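Local atomic coordinates of probable glutaredoxin ssr2061 (Synechocystis sp., PDB entry 4MJE), a protein that probably reduces low-molecular-weight disulfides and protein disulfides, as a glutathione-disulfide oxidoreductase supplied with electrons through glutathione, glutathione reductase and NADPH. Residues Ser15-Cys29 against Arg61-Asp75. The protein carries 1 engineered substitution. Numbering follows the deposited sequence.
Sequences SAKIEIYTWSTCPFC and RANGKRSLPQIFIDD
Arg61 and Glu19 form a two-point salt bridge: NH1 and NH2 each hold one carboxylate oxygen. The bond from Arg61 NH2 to Glu19 OE2 (2.8 Å) is nearly straight and lies in the guanidinium plane. The second, from Arg61 NH1 to Glu19 OE1, is 3.1 Å long and reaches its oxygen from above the carboxylate plane. Arg61 NH1 also donates to Tyr21 OH (2.8 Å), at the guanidinium edge. The arginine chain bends at chi3 (89°), and one guanidinium face lies over the rim of the Phe72 ring. Three bonds and this ring hold the guanidinium in place. Tyr21 CE2 lies 3.6 Å from Phe72 CE1, the rings meeting obliquely. Lys17, fully extended, brings NZ to the syn lone pair of Asp75 OD1 (2.7 Å) in a salt bridge, which joins Lys17, Asp75, Glu19 and Arg61 in one network. Water 1 ties Glu19 OE2 to Lys17 O and Asp75 N.

Behind these side chains, strands 18-22 and 70-73 run antiparallel. Glu19 with Phe72 and Tyr21 with Gln70 are hydrogen-bonded pairs. On the other sheet face Ile20 and Ile71 run alongside each other, Ile20 CG1 3.7 Å from Ile71 CG1. Beyond the strands, Leu68 CD1 sits over the five-membered ring of Trp23 in a CH-pi contact. Cys29 SG packs on Leu68 CB (3.6 Å) and on Pro69, which follows a cis peptide bond. A cis-proline beside a CxxC at a helix start is characteristic of thioredoxin-fold oxidoreductases such as glutaredoxins. By similarity, Cys26 and Cys29 form the redox-active disulfide; it is absent here. Cys26 SG caps the helix by accepting from Cys29 N (3.4 Å).

Strand 18-22 is flanked by parallel strand 44-47, whose Tyr46 OH is hydrogen-bonded to Glu19 OE1. Helix 27-39 packs on Ile20 and Pro69, while Met58 of helix 52-61 touches Tyr21, Leu68 and Gln70.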
# COMPACT_ATOMS: atom_id res chain seq x y z
N SER A 15 6.70 4.89 10.91
CA SER A 15 5.86 5.51 9.88
C SER A 15 4.86 4.51 9.30
O SER A 15 4.85 3.34 9.66
CB SER A 15 6.73 6.06 8.75
OG SER A 15 7.52 5.02 8.19
N ALA A 16 4.02 5.00 8.38
CA ALA A 16 3.01 4.17 7.74
C ALA A 16 3.66 2.98 7.05
O ALA A 16 4.70 3.10 6.41
CB ALA A 16 2.20 4.99 6.73
N LYS A 17 3.04 1.83 7.22
CA LYS A 17 3.43 0.60 6.54
C LYS A 17 2.47 0.42 5.35
O LYS A 17 1.28 0.13 5.54
CB LYS A 17 3.34 -0.55 7.55
CG LYS A 17 3.75 -1.90 7.02
CD LYS A 17 3.37 -2.98 8.00
CE LYS A 17 3.69 -4.35 7.49
NZ LYS A 17 3.21 -5.39 8.43
N ILE A 18 2.99 0.61 4.14
CA ILE A 18 2.18 0.54 2.93
C ILE A 18 2.70 -0.60 2.07
O ILE A 18 3.87 -0.64 1.73
CB ILE A 18 2.23 1.87 2.16
CG1 ILE A 18 1.73 3.01 3.06
CG2 ILE A 18 1.38 1.78 0.90
CD1 ILE A 18 1.98 4.40 2.52
N GLU A 19 1.81 -1.54 1.73
CA GLU A 19 2.16 -2.74 0.99
C GLU A 19 1.25 -2.91 -0.20
O GLU A 19 0.03 -2.73 -0.09
CB GLU A 19 2.02 -3.99 1.86
CG GLU A 19 2.82 -3.97 3.14
CD GLU A 19 2.34 -5.03 4.11
OE1 GLU A 19 2.93 -6.13 4.15
OE2 GLU A 19 1.36 -4.77 4.82
N ILE A 20 1.83 -3.28 -1.33
CA ILE A 20 1.03 -3.63 -2.49
C ILE A 20 1.59 -4.87 -3.17
O ILE A 20 2.79 -4.94 -3.46
CB ILE A 20 0.94 -2.45 -3.51
CG1 ILE A 20 0.02 -2.84 -4.67
CG2 ILE A 20 2.32 -1.98 -3.99
CD1 ILE A 20 -0.33 -1.71 -5.59
N TYR A 21 0.72 -5.87 -3.35
CA TYR A 21 1.04 -7.09 -4.08
C TYR A 21 0.66 -6.91 -5.55
O TYR A 21 -0.44 -6.44 -5.88
CB TYR A 21 0.28 -8.31 -3.55
CG TYR A 21 0.48 -8.70 -2.10
CD1 TYR A 21 1.16 -9.87 -1.77
CD2 TYR A 21 -0.11 -7.98 -1.07
CE1 TYR A 21 1.29 -10.27 -0.44
CE2 TYR A 21 0.02 -8.37 0.25
CZ TYR A 21 0.70 -9.50 0.54
OH TYR A 21 0.79 -9.90 1.86
N THR A 22 1.58 -7.28 -6.44
CA THR A 22 1.39 -7.01 -7.86
C THR A 22 1.91 -8.13 -8.75
O THR A 22 2.72 -8.96 -8.33
CB THR A 22 2.20 -5.77 -8.30
OG1 THR A 22 3.58 -6.07 -8.14
CG2 THR A 22 1.87 -4.54 -7.50
N TRP A 23 1.44 -8.12 -10.00
CA TRP A 23 2.24 -8.58 -11.12
C TRP A 23 2.72 -7.32 -11.84
O TRP A 23 1.96 -6.37 -12.02
CB TRP A 23 1.44 -9.50 -12.06
CG TRP A 23 1.48 -10.93 -11.66
CD1 TRP A 23 1.81 -11.43 -10.43
CD2 TRP A 23 1.17 -12.07 -12.49
NE1 TRP A 23 1.74 -12.81 -10.45
CE2 TRP A 23 1.35 -13.22 -11.70
CE3 TRP A 23 0.75 -12.22 -13.82
CZ2 TRP A 23 1.14 -14.50 -12.20
CZ3 TRP A 23 0.53 -13.49 -14.30
CH2 TRP A 23 0.73 -14.61 -13.50
N SER A 24 3.99 -7.30 -12.21
CA SER A 24 4.64 -6.11 -12.76
C SER A 24 3.94 -5.57 -13.99
O SER A 24 3.89 -4.36 -14.22
CB SER A 24 6.11 -6.41 -13.10
OG SER A 24 6.21 -7.43 -14.05
N THR A 25 3.39 -6.48 -14.79
CA THR A 25 2.81 -6.14 -16.09
C THR A 25 1.28 -6.16 -16.10
O THR A 25 0.66 -6.05 -17.15
CB THR A 25 3.36 -7.10 -17.16
OG1 THR A 25 3.26 -8.44 -16.66
CG2 THR A 25 4.82 -6.78 -17.47
N CYS A 26 0.67 -6.30 -14.93
CA CYS A 26 -0.78 -6.20 -14.84
C CYS A 26 -1.20 -4.74 -14.92
O CYS A 26 -0.67 -3.90 -14.19
CB CYS A 26 -1.23 -6.82 -13.52
SG CYS A 26 -2.93 -6.36 -13.01
N PRO A 27 -2.13 -4.40 -15.82
CA PRO A 27 -2.46 -2.99 -16.02
C PRO A 27 -3.16 -2.38 -14.82
O PRO A 27 -3.06 -1.17 -14.63
CB PRO A 27 -3.41 -3.02 -17.22
CG PRO A 27 -4.00 -4.40 -17.22
CD PRO A 27 -2.91 -5.28 -16.71
N PHE A 28 -3.85 -3.19 -14.02
CA PHE A 28 -4.51 -2.70 -12.81
C PHE A 28 -3.47 -2.42 -11.73
O PHE A 28 -3.50 -1.40 -11.03
CB PHE A 28 -5.55 -3.71 -12.33
CG PHE A 28 -6.66 -3.92 -13.31
CD1 PHE A 28 -7.79 -3.15 -13.20
CD2 PHE A 28 -6.59 -4.87 -14.31
CE1 PHE A 28 -8.84 -3.30 -14.08
CE2 PHE A 28 -7.66 -5.03 -15.21
CZ PHE A 28 -8.76 -4.24 -15.08
N CYS A 29 -2.49 -3.31 -11.62
CA CYS A 29 -1.36 -3.10 -10.71
C CYS A 29 -0.58 -1.85 -11.12
O CYS A 29 -0.20 -1.04 -10.26
CB CYS A 29 -0.46 -4.33 -10.75
SG CYS A 29 -1.18 -5.77 -9.99
N ARG A 61 -4.20 -13.22 3.59
CA ARG A 61 -4.42 -11.90 4.21
C ARG A 61 -5.53 -11.09 3.58
O ARG A 61 -6.05 -10.15 4.20
CB ARG A 61 -3.18 -11.03 4.06
CG ARG A 61 -2.07 -11.28 5.00
CD ARG A 61 -0.94 -10.33 4.66
NE ARG A 61 -1.00 -9.04 5.35
CZ ARG A 61 -0.26 -7.98 5.01
NH1 ARG A 61 0.52 -8.03 3.94
NH2 ARG A 61 -0.30 -6.88 5.72
N ALA A 62 -5.83 -11.37 2.33
CA ALA A 62 -6.74 -10.53 1.56
C ALA A 62 -8.11 -11.20 1.38
O ALA A 62 -8.67 -11.18 0.29
CB ALA A 62 -6.11 -10.21 0.21
N ASN A 63 -8.64 -11.79 2.45
CA ASN A 63 -9.99 -12.39 2.43
C ASN A 63 -10.14 -13.50 1.41
O ASN A 63 -11.24 -13.76 0.90
CB ASN A 63 -11.05 -11.33 2.17
CG ASN A 63 -11.10 -10.30 3.26
OD1 ASN A 63 -11.01 -9.10 3.00
ND2 ASN A 63 -11.23 -10.76 4.49
N GLY A 64 -9.05 -14.19 1.13
CA GLY A 64 -9.07 -15.25 0.14
C GLY A 64 -8.97 -14.78 -1.31
O GLY A 64 -8.98 -15.62 -2.20
N LYS A 65 -8.89 -13.47 -1.54
CA LYS A 65 -8.83 -12.93 -2.89
C LYS A 65 -7.46 -13.17 -3.51
O LYS A 65 -6.43 -12.96 -2.87
CB LYS A 65 -9.15 -11.43 -2.93
CG LYS A 65 -10.58 -11.04 -2.41
CD LYS A 65 -11.73 -11.96 -2.90
CE LYS A 65 -13.06 -11.59 -2.25
NZ LYS A 65 -13.46 -12.47 -1.10
N ARG A 66 -7.46 -13.58 -4.77
CA ARG A 66 -6.24 -13.74 -5.56
C ARG A 66 -6.18 -12.74 -6.71
O ARG A 66 -5.23 -12.75 -7.49
CB ARG A 66 -6.15 -15.16 -6.11
CG ARG A 66 -5.96 -16.19 -5.01
CD ARG A 66 -5.95 -17.59 -5.55
NE ARG A 66 -5.80 -18.54 -4.46
CZ ARG A 66 -6.80 -19.01 -3.72
NH1 ARG A 66 -8.06 -18.67 -3.97
NH2 ARG A 66 -6.55 -19.85 -2.73
N SER A 67 -7.18 -11.87 -6.82
CA SER A 67 -7.14 -10.79 -7.80
C SER A 67 -5.99 -9.85 -7.45
O SER A 67 -5.56 -9.79 -6.28
CB SER A 67 -8.47 -10.03 -7.86
OG SER A 67 -8.77 -9.42 -6.61
N LEU A 68 -5.50 -9.11 -8.44
CA LEU A 68 -4.40 -8.17 -8.24
C LEU A 68 -4.81 -6.77 -8.68
O LEU A 68 -5.62 -6.60 -9.57
CB LEU A 68 -3.19 -8.60 -9.08
CG LEU A 68 -2.58 -9.95 -8.71
CD1 LEU A 68 -1.56 -10.36 -9.74
CD2 LEU A 68 -1.98 -9.87 -7.32
N PRO A 69 -4.25 -5.74 -8.05
CA PRO A 69 -3.36 -5.78 -6.89
C PRO A 69 -4.14 -5.98 -5.60
O PRO A 69 -5.36 -5.90 -5.58
CB PRO A 69 -2.74 -4.37 -6.90
CG PRO A 69 -3.82 -3.54 -7.44
CD PRO A 69 -4.48 -4.36 -8.51
N GLN A 70 -3.41 -6.18 -4.50
CA GLN A 70 -4.01 -6.08 -3.15
C GLN A 70 -3.14 -5.12 -2.33
O GLN A 70 -1.91 -5.25 -2.32
CB GLN A 70 -4.12 -7.44 -2.45
CG GLN A 70 -4.99 -8.46 -3.19
CD GLN A 70 -6.43 -8.05 -3.25
OE1 GLN A 70 -6.89 -7.22 -2.46
NE2 GLN A 70 -7.17 -8.62 -4.20
N ILE A 71 -3.79 -4.18 -1.67
CA ILE A 71 -3.13 -3.11 -0.96
C ILE A 71 -3.50 -3.14 0.51
O ILE A 71 -4.65 -3.34 0.85
CB ILE A 71 -3.55 -1.75 -1.56
CG1 ILE A 71 -3.10 -1.67 -3.02
CG2 ILE A 71 -2.99 -0.57 -0.78
CD1 ILE A 71 -3.98 -0.81 -3.88
N PHE A 72 -2.47 -2.95 1.35
CA PHE A 72 -2.59 -2.87 2.80
C PHE A 72 -1.94 -1.58 3.29
O PHE A 72 -0.86 -1.23 2.84
CB PHE A 72 -1.93 -4.09 3.48
CG PHE A 72 -2.62 -5.40 3.18
CD1 PHE A 72 -2.45 -6.01 1.94
CD2 PHE A 72 -3.46 -6.01 4.10
CE1 PHE A 72 -3.10 -7.20 1.64
CE2 PHE A 72 -4.08 -7.22 3.79
CZ PHE A 72 -3.91 -7.78 2.56
N ILE A 73 -2.58 -0.94 4.25
CA ILE A 73 -2.01 0.23 4.91
C ILE A 73 -2.15 0.02 6.41
O ILE A 73 -3.25 -0.21 6.90
CB ILE A 73 -2.72 1.54 4.50
CG1 ILE A 73 -2.56 1.80 3.00
CG2 ILE A 73 -2.16 2.74 5.28
CD1 ILE A 73 -3.42 2.94 2.50
N ASP A 74 -1.03 0.10 7.12
CA ASP A 74 -0.96 -0.19 8.55
C ASP A 74 -1.70 -1.47 8.91
O ASP A 74 -2.44 -1.56 9.87
CB ASP A 74 -1.47 0.99 9.37
CG ASP A 74 -0.48 2.12 9.38
OD1 ASP A 74 0.72 1.85 9.09
OD2 ASP A 74 -0.89 3.27 9.65
N ASP A 75 -1.45 -2.46 8.06
CA ASP A 75 -1.91 -3.84 8.24
C ASP A 75 -3.38 -4.04 7.93
O ASP A 75 -3.86 -5.16 8.00
CB ASP A 75 -1.54 -4.39 9.64
CG ASP A 75 -0.06 -4.63 9.79
OD1 ASP A 75 0.60 -5.00 8.80
OD2 ASP A 75 0.46 -4.43 10.90
O HOH W 1 0.15 -2.50 5.75
O HOH W 2 3.06 -4.03 11.61